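Local coordinates for protein probable acetyltransferase (Agrobacterium tumefaciens, PDB 2GE3) that probably transfers the acetyl group of acetyl coenzyme A to an acceptor substrate, as a member of the GNAT acetyltransferase family, at residues V126-N130 with I159-N163; A27-E31 with I93-R98. Numbering follows the deposited sequence.

Contact 1 (V126-N130 with I159-N163). With ACO (acetyl coenzyme *a), chain E.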
loop_
_atom_site.group_PDB
_atom_site.type_symbol
_atom_site.label_atom_id
_atom_site.label_comp_id
_atom_site.label_asym_id
_atom_site.label_seq_id
_atom_site.Cartn_x
_atom_site.Cartn_y
_atom_site.Cartn_z
ATOM N N VAL A 126 -0.174 11.299 -3.266
ATOM C CA VAL A 126 -0.705 12.622 -3.047
ATOM C C VAL A 126 -1.950 12.874 -3.927
ATOM O O VAL A 126 -1.979 12.450 -5.092
ATOM C CB VAL A 126 0.430 13.696 -3.262
ATOM C CG1 VAL A 126 0.986 13.665 -4.745
ATOM C CG2 VAL A 126 0.000 15.026 -2.889
ATOM N N HIS A 127 -2.955 13.572 -3.382
ATOM C CA HIS A 127 -4.110 13.938 -4.170
ATOM C C HIS A 127 -3.717 14.820 -5.324
ATOM O O HIS A 127 -2.933 15.777 -5.162
ATOM C CB HIS A 127 -5.239 14.592 -3.322
ATOM C CG HIS A 127 -5.758 13.747 -2.201
ATOM N ND1 HIS A 127 -6.605 14.234 -1.234
ATOM C CD2 HIS A 127 -5.551 12.446 -1.876
ATOM C CE1 HIS A 127 -6.856 13.295 -0.340
ATOM N NE2 HIS A 127 -6.198 12.210 -0.686
ATOM N N ALA A 128 -4.278 14.530 -6.504
ATOM C CA ALA A 128 -3.863 15.217 -7.748
ATOM C C ALA A 128 -4.138 16.719 -7.683
ATOM O O ALA A 128 -3.498 17.531 -8.391
ATOM C CB ALA A 128 -4.470 14.603 -9.040
ATOM N N ASP A 129 -5.095 17.079 -6.849
ATOM C CA ASP A 129 -5.441 18.462 -6.667
ATOM C C ASP A 129 -4.717 19.158 -5.461
ATOM O O ASP A 129 -4.899 20.343 -5.240
ATOM C CB ASP A 129 -6.969 18.613 -6.630
ATOM C CG ASP A 129 -7.621 17.937 -5.389
ATOM O OD1 ASP A 129 -6.909 17.278 -4.578
ATOM O OD2 ASP A 129 -8.880 18.073 -5.216
ATOM N N ASN A 130 -3.827 18.443 -4.752
ATOM C CA ASN A 130 -3.077 19.053 -3.655
ATOM C C ASN A 130 -1.835 19.765 -4.217
ATOM O O ASN A 130 -0.727 19.224 -4.124
ATOM C CB ASN A 130 -2.649 17.975 -2.670
ATOM C CG ASN A 130 -2.107 18.542 -1.356
ATOM O OD1 ASN A 130 -1.765 19.706 -1.248
ATOM N ND2 ASN A 130 -2.102 17.712 -0.324
ATOM N N ILE A 159 -11.357 11.416 -6.436
ATOM C CA ILE A 159 -10.089 12.164 -6.621
ATOM C C ILE A 159 -9.020 11.197 -7.174
ATOM O O ILE A 159 -8.869 10.070 -6.707
ATOM C CB ILE A 159 -9.527 12.757 -5.231
ATOM C CG1 ILE A 159 -10.626 13.362 -4.361
ATOM C CG2 ILE A 159 -8.448 13.800 -5.412
ATOM C CD1 ILE A 159 -11.489 14.255 -5.104
ATOM N N ASP A 160 -8.281 11.652 -8.167
ATOM C CA ASP A 160 -7.036 11.000 -8.545
ATOM C C ASP A 160 -5.939 11.154 -7.513
ATOM O O ASP A 160 -5.825 12.138 -6.754
ATOM C CB ASP A 160 -6.577 11.575 -9.884
ATOM C CG ASP A 160 -7.540 11.200 -11.038
ATOM O OD1 ASP A 160 -8.626 10.665 -10.783
ATOM O OD2 ASP A 160 -7.221 11.438 -12.208
ATOM N N SER A 161 -5.101 10.159 -7.495
ATOM C CA SER A 161 -3.948 10.214 -6.602
ATOM C C SER A 161 -2.696 10.100 -7.502
ATOM O O SER A 161 -2.724 9.434 -8.507
ATOM C CB SER A 161 -3.997 9.028 -5.619
ATOM O OG SER A 161 -3.340 9.420 -4.449
ATOM N N LEU A 162 -1.627 10.773 -7.148
ATOM C CA LEU A 162 -0.348 10.667 -7.859
ATOM C C LEU A 162 0.595 9.943 -7.002
ATOM O O LEU A 162 0.754 10.262 -5.801
ATOM C CB LEU A 162 0.266 12.045 -8.133
ATOM C CG LEU A 162 -0.634 13.027 -8.917
ATOM C CD1 LEU A 162 0.068 14.362 -9.236
ATOM C CD2 LEU A 162 -1.272 12.424 -10.201
ATOM N N ASN A 163 1.274 8.999 -7.614
ATOM C CA ASN A 163 2.351 8.273 -6.891
ATOM C C ASN A 163 3.665 8.855 -7.214
ATOM O O ASN A 163 3.934 9.111 -8.359
ATOM C CB ASN A 163 2.394 6.799 -7.318
ATOM C CG ASN A 163 1.169 6.090 -6.863
ATOM O OD1 ASN A 163 0.912 6.139 -5.705
ATOM N ND2 ASN A 163 0.346 5.554 -7.779
HETATM N N1A ACO E . 0.338 25.750 -5.945
HETATM C C2A ACO E . 1.576 25.559 -6.401
HETATM N N3A ACO E . 2.638 25.698 -5.588
HETATM C C4A ACO E . 2.479 26.067 -4.292
HETATM C C5A ACO E . 1.174 26.267 -3.734
HETATM C C6A ACO E . 0.054 26.096 -4.653
HETATM N N6A ACO E . -1.221 26.270 -4.108
HETATM N N7A ACO E . 1.317 26.686 -2.413
HETATM C C8A ACO E . 2.615 26.692 -2.111
HETATM N N9A ACO E . 3.294 26.359 -3.242
HETATM C C1B ACO E . 4.726 26.219 -3.306
HETATM C C2B ACO E . 5.540 27.261 -2.556
HETATM O O2B ACO E . 5.824 28.298 -3.521
HETATM C C3B ACO E . 6.720 26.344 -2.207
HETATM O O3B ACO E . 7.471 26.090 -3.405
HETATM P P3B ACO E . 8.725 26.984 -3.973
HETATM O O7A ACO E . 8.285 28.369 -4.432
HETATM O O8A ACO E . 9.035 26.076 -5.165
HETATM O O9A ACO E . 9.609 27.190 -2.787
HETATM C C4B ACO E . 6.121 24.976 -1.877
HETATM O O4B ACO E . 4.941 24.927 -2.669
HETATM C C5B ACO E . 5.709 24.875 -0.382
HETATM O O5B ACO E . 6.887 24.687 0.387
HETATM P P1A ACO E . 6.950 24.714 1.932
HETATM O O1A ACO E . 8.218 24.004 2.221
HETATM O O2A ACO E . 6.683 26.187 2.158
HETATM O O3A ACO E . 5.665 23.789 2.290
HETATM P P2A ACO E . 4.827 23.671 3.606
HETATM O O4A ACO E . 5.462 24.123 4.883
HETATM O O5A ACO E . 3.517 24.315 3.240
HETATM O O6A ACO E . 4.653 22.037 3.706
HETATM C CBP ACO E . 2.774 20.565 3.174
HETATM C CCP ACO E . 3.975 21.357 2.629
HETATM C CDP ACO E . 1.997 20.007 1.936
HETATM C CEP ACO E . 3.223 19.436 4.101
HETATM C CAP ACO E . 1.832 21.432 4.103
HETATM O OAP ACO E . 1.403 22.508 3.305
HETATM C C9P ACO E . 0.594 20.812 4.689
HETATM O O9P ACO E . 0.650 20.256 5.785
HETATM N N8P ACO E . -0.567 20.899 4.009
HETATM C C7P ACO E . -1.753 20.185 4.538
HETATM C C6P ACO E . -1.560 18.691 4.694
HETATM C C5P ACO E . -0.937 17.930 3.550
HETATM O O5P ACO E . -1.158 18.194 2.372
HETATM N N4P ACO E . -0.167 16.890 3.897
HETATM C C3P ACO E . 0.741 16.286 2.942
HETATM C C2P ACO E . -0.059 15.579 1.875
HETATM S S1P ACO E . -0.877 14.163 2.568
HETATM C C ACO E . -0.559 13.606 1.025
HETATM O O ACO E . 0.351 14.112 0.427
HETATM C CH3 ACO E . -1.394 12.435 0.571
#
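In the mixed sheet of this GNAT fold, strand 121-127 runs antiparallel to strand 158-167, and the pairing is followed here to the point where the first strand ends and turns into helix 131-140. Val126 forms a hydrogen-bonded pair with Leu162: its N donates to Leu162 O at 2.9 Å, and its O accepts from Leu162 N at 2.7 Å. Their side chains share one face of the sheet, Val126 CG1 lying 3.8 Å from Leu162 CB, and both also touch Ile134 of helix 131-140. Val126 CG2 reaches acetyl coenzyme A, 3.5 Å from the acetyl oxygen, ACO O. His127 makes the next, non-hydrogen-bonded pair with Ser161, on the opposite face; its CB packs 3.9 Å from Ile159 CG2, and its ND1 is hydrogen-bonded to Lys33 O. Ala128 N adds one more bond, 2.9 Å to Asp160 O, while its CB meets Leu162 CD2 at 4.0 Å. The carboxylate of Asp160 turns instead to Asp150 N and Arg149. A type I turn from His127 to Asn130, closed by Asn130 N to His127 O at 2.8 Å, then takes the chain away from its partner strand, with Asp129 OD1 still 3.9 Å from Ile159 CG2. Asn130 is the N-cap of helix 131-140, and its ND2 donates a 2.9 Å hydrogen bond to the pantetheine carbonyl ACO O5P.

Contact 2 (A27-E31 with I93-R98). With ACO (acetyl coenzyme *a), chain E.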
loop_
_atom_site.group_PDB
_atom_site.type_symbol
_atom_site.label_atom_id
_atom_site.label_comp_id
_atom_site.label_asym_id
_atom_site.label_seq_id
_atom_site.Cartn_x
_atom_site.Cartn_y
_atom_site.Cartn_z
ATOM N N ALA A 27 -6.361 17.602 13.963
ATOM C CA ALA A 27 -6.666 18.903 13.321
ATOM C C ALA A 27 -6.497 18.857 11.783
ATOM O O ALA A 27 -7.391 19.216 11.063
ATOM C CB ALA A 27 -5.816 20.009 13.922
ATOM N N VAL A 28 -5.358 18.414 11.275
ATOM C CA VAL A 28 -5.136 18.329 9.833
ATOM C C VAL A 28 -6.041 17.284 9.124
ATOM O O VAL A 28 -6.528 17.529 7.979
ATOM C CB VAL A 28 -3.617 18.107 9.505
ATOM C CG1 VAL A 28 -3.368 17.912 8.060
ATOM C CG2 VAL A 28 -2.705 19.282 10.093
ATOM N N SER A 29 -6.273 16.131 9.763
ATOM C CA SER A 29 -7.113 15.034 9.137
ATOM C C SER A 29 -8.546 15.539 8.967
ATOM O O SER A 29 -9.204 15.292 7.896
ATOM C CB SER A 29 -7.135 13.760 9.962
ATOM O OG SER A 29 -5.809 13.338 10.213
ATOM N N ARG A 30 -8.992 16.261 9.985
ATOM C CA ARG A 30 -10.424 16.727 10.074
ATOM C C ARG A 30 -10.808 17.837 9.097
ATOM O O ARG A 30 -11.971 18.177 8.931
ATOM C CB ARG A 30 -10.820 17.068 11.524
ATOM C CG ARG A 30 -10.956 15.802 12.416
ATOM C CD ARG A 30 -11.474 16.101 13.852
ATOM N NE ARG A 30 -11.218 17.477 14.220
ATOM C CZ ARG A 30 -11.956 18.227 15.052
ATOM N NH1 ARG A 30 -13.078 17.763 15.602
ATOM N NH2 ARG A 30 -11.578 19.483 15.298
ATOM N N GLU A 31 -9.815 18.376 8.426
ATOM C CA GLU A 31 -10.011 19.302 7.343
ATOM C C GLU A 31 -10.549 18.568 6.169
ATOM O O GLU A 31 -11.129 19.199 5.297
ATOM C CB GLU A 31 -8.685 19.945 6.952
ATOM C CG GLU A 31 -8.219 20.972 7.990
ATOM C CD GLU A 31 -6.825 21.627 7.650
ATOM O OE1 GLU A 31 -6.679 22.297 6.602
ATOM O OE2 GLU A 31 -5.885 21.493 8.462
ATOM N N ILE A 93 1.075 19.868 8.450
ATOM C CA ILE A 93 1.460 21.082 9.158
ATOM C C ILE A 93 0.151 21.834 9.429
ATOM O O ILE A 93 -0.695 21.906 8.536
ATOM C CB ILE A 93 2.476 21.936 8.271
ATOM C CG1 ILE A 93 3.817 21.208 8.115
ATOM C CG2 ILE A 93 2.730 23.343 8.844
ATOM C CD1 ILE A 93 4.859 21.968 7.353
ATOM N N LEU A 94 0.026 22.408 10.634
ATOM C CA LEU A 94 -1.071 23.243 11.021
ATOM C C LEU A 94 -1.172 24.425 10.040
ATOM O O LEU A 94 -0.158 24.926 9.590
ATOM C CB LEU A 94 -0.897 23.740 12.485
ATOM C CG LEU A 94 -1.009 22.665 13.577
ATOM C CD1 LEU A 94 -1.104 23.316 14.950
ATOM C CD2 LEU A 94 -2.200 21.715 13.287
ATOM N N PRO A 95 -2.403 24.834 9.684
ATOM C CA PRO A 95 -2.629 25.862 8.655
ATOM C C PRO A 95 -1.815 27.153 8.819
ATOM O O PRO A 95 -1.267 27.651 7.792
ATOM C CB PRO A 95 -4.136 26.132 8.738
ATOM C CG PRO A 95 -4.760 24.899 9.331
ATOM C CD PRO A 95 -3.669 24.316 10.265
ATOM N N ALA A 96 -1.690 27.691 10.052
ATOM C CA ALA A 96 -0.923 28.902 10.270
ATOM C C ALA A 96 0.558 28.745 9.920
ATOM O O ALA A 96 1.258 29.737 9.750
ATOM C CB ALA A 96 -1.000 29.378 11.840
ATOM N N TYR A 97 1.070 27.514 9.830
ATOM C CA TYR A 97 2.532 27.374 9.627
ATOM C C TYR A 97 2.919 26.922 8.223
ATOM O O TYR A 97 4.062 26.702 7.945
ATOM C CB TYR A 97 3.097 26.464 10.682
ATOM C CG TYR A 97 2.953 27.029 12.099
ATOM C CD1 TYR A 97 4.036 27.724 12.673
ATOM C CD2 TYR A 97 1.785 26.843 12.872
ATOM C CE1 TYR A 97 3.964 28.221 13.982
ATOM C CE2 TYR A 97 1.687 27.390 14.189
ATOM C CZ TYR A 97 2.785 28.056 14.715
ATOM O OH TYR A 97 2.822 28.546 15.999
ATOM N N ARG A 98 1.936 26.786 7.348
ATOM C CA ARG A 98 2.203 26.388 5.954
ATOM C C ARG A 98 2.819 27.491 5.133
ATOM O O ARG A 98 2.709 28.695 5.451
ATOM C CB ARG A 98 0.938 25.885 5.241
ATOM C CG ARG A 98 0.311 24.689 5.952
ATOM C CD ARG A 98 -1.074 24.291 5.442
ATOM N NE ARG A 98 -1.607 23.254 6.342
ATOM C CZ ARG A 98 -2.861 22.869 6.445
ATOM N NH1 ARG A 98 -3.817 23.471 5.717
ATOM N NH2 ARG A 98 -3.170 21.929 7.354
HETATM N N1A ACO E . 0.338 25.750 -5.945
HETATM C C2A ACO E . 1.576 25.559 -6.401
HETATM N N3A ACO E . 2.638 25.698 -5.588
HETATM C C4A ACO E . 2.479 26.067 -4.292
HETATM C C5A ACO E . 1.174 26.267 -3.734
HETATM C C6A ACO E . 0.054 26.096 -4.653
HETATM N N6A ACO E . -1.221 26.270 -4.108
HETATM N N7A ACO E . 1.317 26.686 -2.413
HETATM C C8A ACO E . 2.615 26.692 -2.111
HETATM N N9A ACO E . 3.294 26.359 -3.242
HETATM C C1B ACO E . 4.726 26.219 -3.306
HETATM C C2B ACO E . 5.540 27.261 -2.556
HETATM O O2B ACO E . 5.824 28.298 -3.521
HETATM C C3B ACO E . 6.720 26.344 -2.207
HETATM O O3B ACO E . 7.471 26.090 -3.405
HETATM P P3B ACO E . 8.725 26.984 -3.973
HETATM O O7A ACO E . 8.285 28.369 -4.432
HETATM O O8A ACO E . 9.035 26.076 -5.165
HETATM O O9A ACO E . 9.609 27.190 -2.787
HETATM C C4B ACO E . 6.121 24.976 -1.877
HETATM O O4B ACO E . 4.941 24.927 -2.669
HETATM C C5B ACO E . 5.709 24.875 -0.382
HETATM O O5B ACO E . 6.887 24.687 0.387
HETATM P P1A ACO E . 6.950 24.714 1.932
HETATM O O1A ACO E . 8.218 24.004 2.221
HETATM O O2A ACO E . 6.683 26.187 2.158
HETATM O O3A ACO E . 5.665 23.789 2.290
HETATM P P2A ACO E . 4.827 23.671 3.606
HETATM O O4A ACO E . 5.462 24.123 4.883
HETATM O O5A ACO E . 3.517 24.315 3.240
HETATM O O6A ACO E . 4.653 22.037 3.706
HETATM C CBP ACO E . 2.774 20.565 3.174
HETATM C CCP ACO E . 3.975 21.357 2.629
HETATM C CDP ACO E . 1.997 20.007 1.936
HETATM C CEP ACO E . 3.223 19.436 4.101
HETATM C CAP ACO E . 1.832 21.432 4.103
HETATM O OAP ACO E . 1.403 22.508 3.305
HETATM C C9P ACO E . 0.594 20.812 4.689
HETATM O O9P ACO E . 0.650 20.256 5.785
HETATM N N8P ACO E . -0.567 20.899 4.009
HETATM C C7P ACO E . -1.753 20.185 4.538
HETATM C C6P ACO E . -1.560 18.691 4.694
HETATM C C5P ACO E . -0.937 17.930 3.550
HETATM O O5P ACO E . -1.158 18.194 2.372
HETATM N N4P ACO E . -0.167 16.890 3.897
HETATM C C3P ACO E . 0.741 16.286 2.942
HETATM C C2P ACO E . -0.059 15.579 1.875
HETATM S S1P ACO E . -0.877 14.163 2.568
HETATM C C ACO E . -0.559 13.606 1.025
HETATM O O ACO E . 0.351 14.112 0.427
HETATM C CH3 ACO E . -1.394 12.435 0.571
#
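Val28, Glu31 and Arg98 lose the most surface where the end of helix 18-29 meets the loop leading from strand 86-93 to helix 102-117. Val28 points toward that loop, and its CG2 lies 3.7 Å from Ile93 O, 4.0 Å from Leu94 CD2 and 3.8 Å from Arg98 NH2. Glu31, just beyond the helix, forms a two-pronged salt bridge with Arg98: NH1 to OE1 is 3.2 Å and NH2 to OE2 is 3.0 Å. The guanidinium is held from its own loop as well, since Arg98 NE and NH2 each donate to Ile93 O at 2.7 Å. Fixed in this way, it lays one face against the cofactor, with Arg98 CZ 3.5 Å from ACO C7P, while Val28 CG1 approaches ACO C6P at 3.9 Å. Ile93 N makes a weak 2.7 Å hydrogen bond to ACO O9P. Such binding of pantetheine by the strand preceding the pyrophosphate-binding loop is characteristic of the GNAT acetyl coenzyme A site.

Overall arrangement
Both contacts are partly buried and border the same acetyl coenzyme A, but their centres lie about 18 Å apart and their nearest atoms about 8 Å apart, without touching. Contact 1 is built within the sheet, largely from backbone hydrogen bonds between two strands, and buries 365 Å². Contact 2 buries 221 Å² between a helix end and a loop, and its polar link is made by charged side chains. Along the cofactor, contact 1 reaches the acetyl group and the pantetheine carbonyl nearer the sulfur, whereas contact 2 meets the pantetheine arm farther from the thioester. Toward the cofactor the roles reverse: a side-chain amide donates in contact 1, a backbone N, weakly, in contact 2.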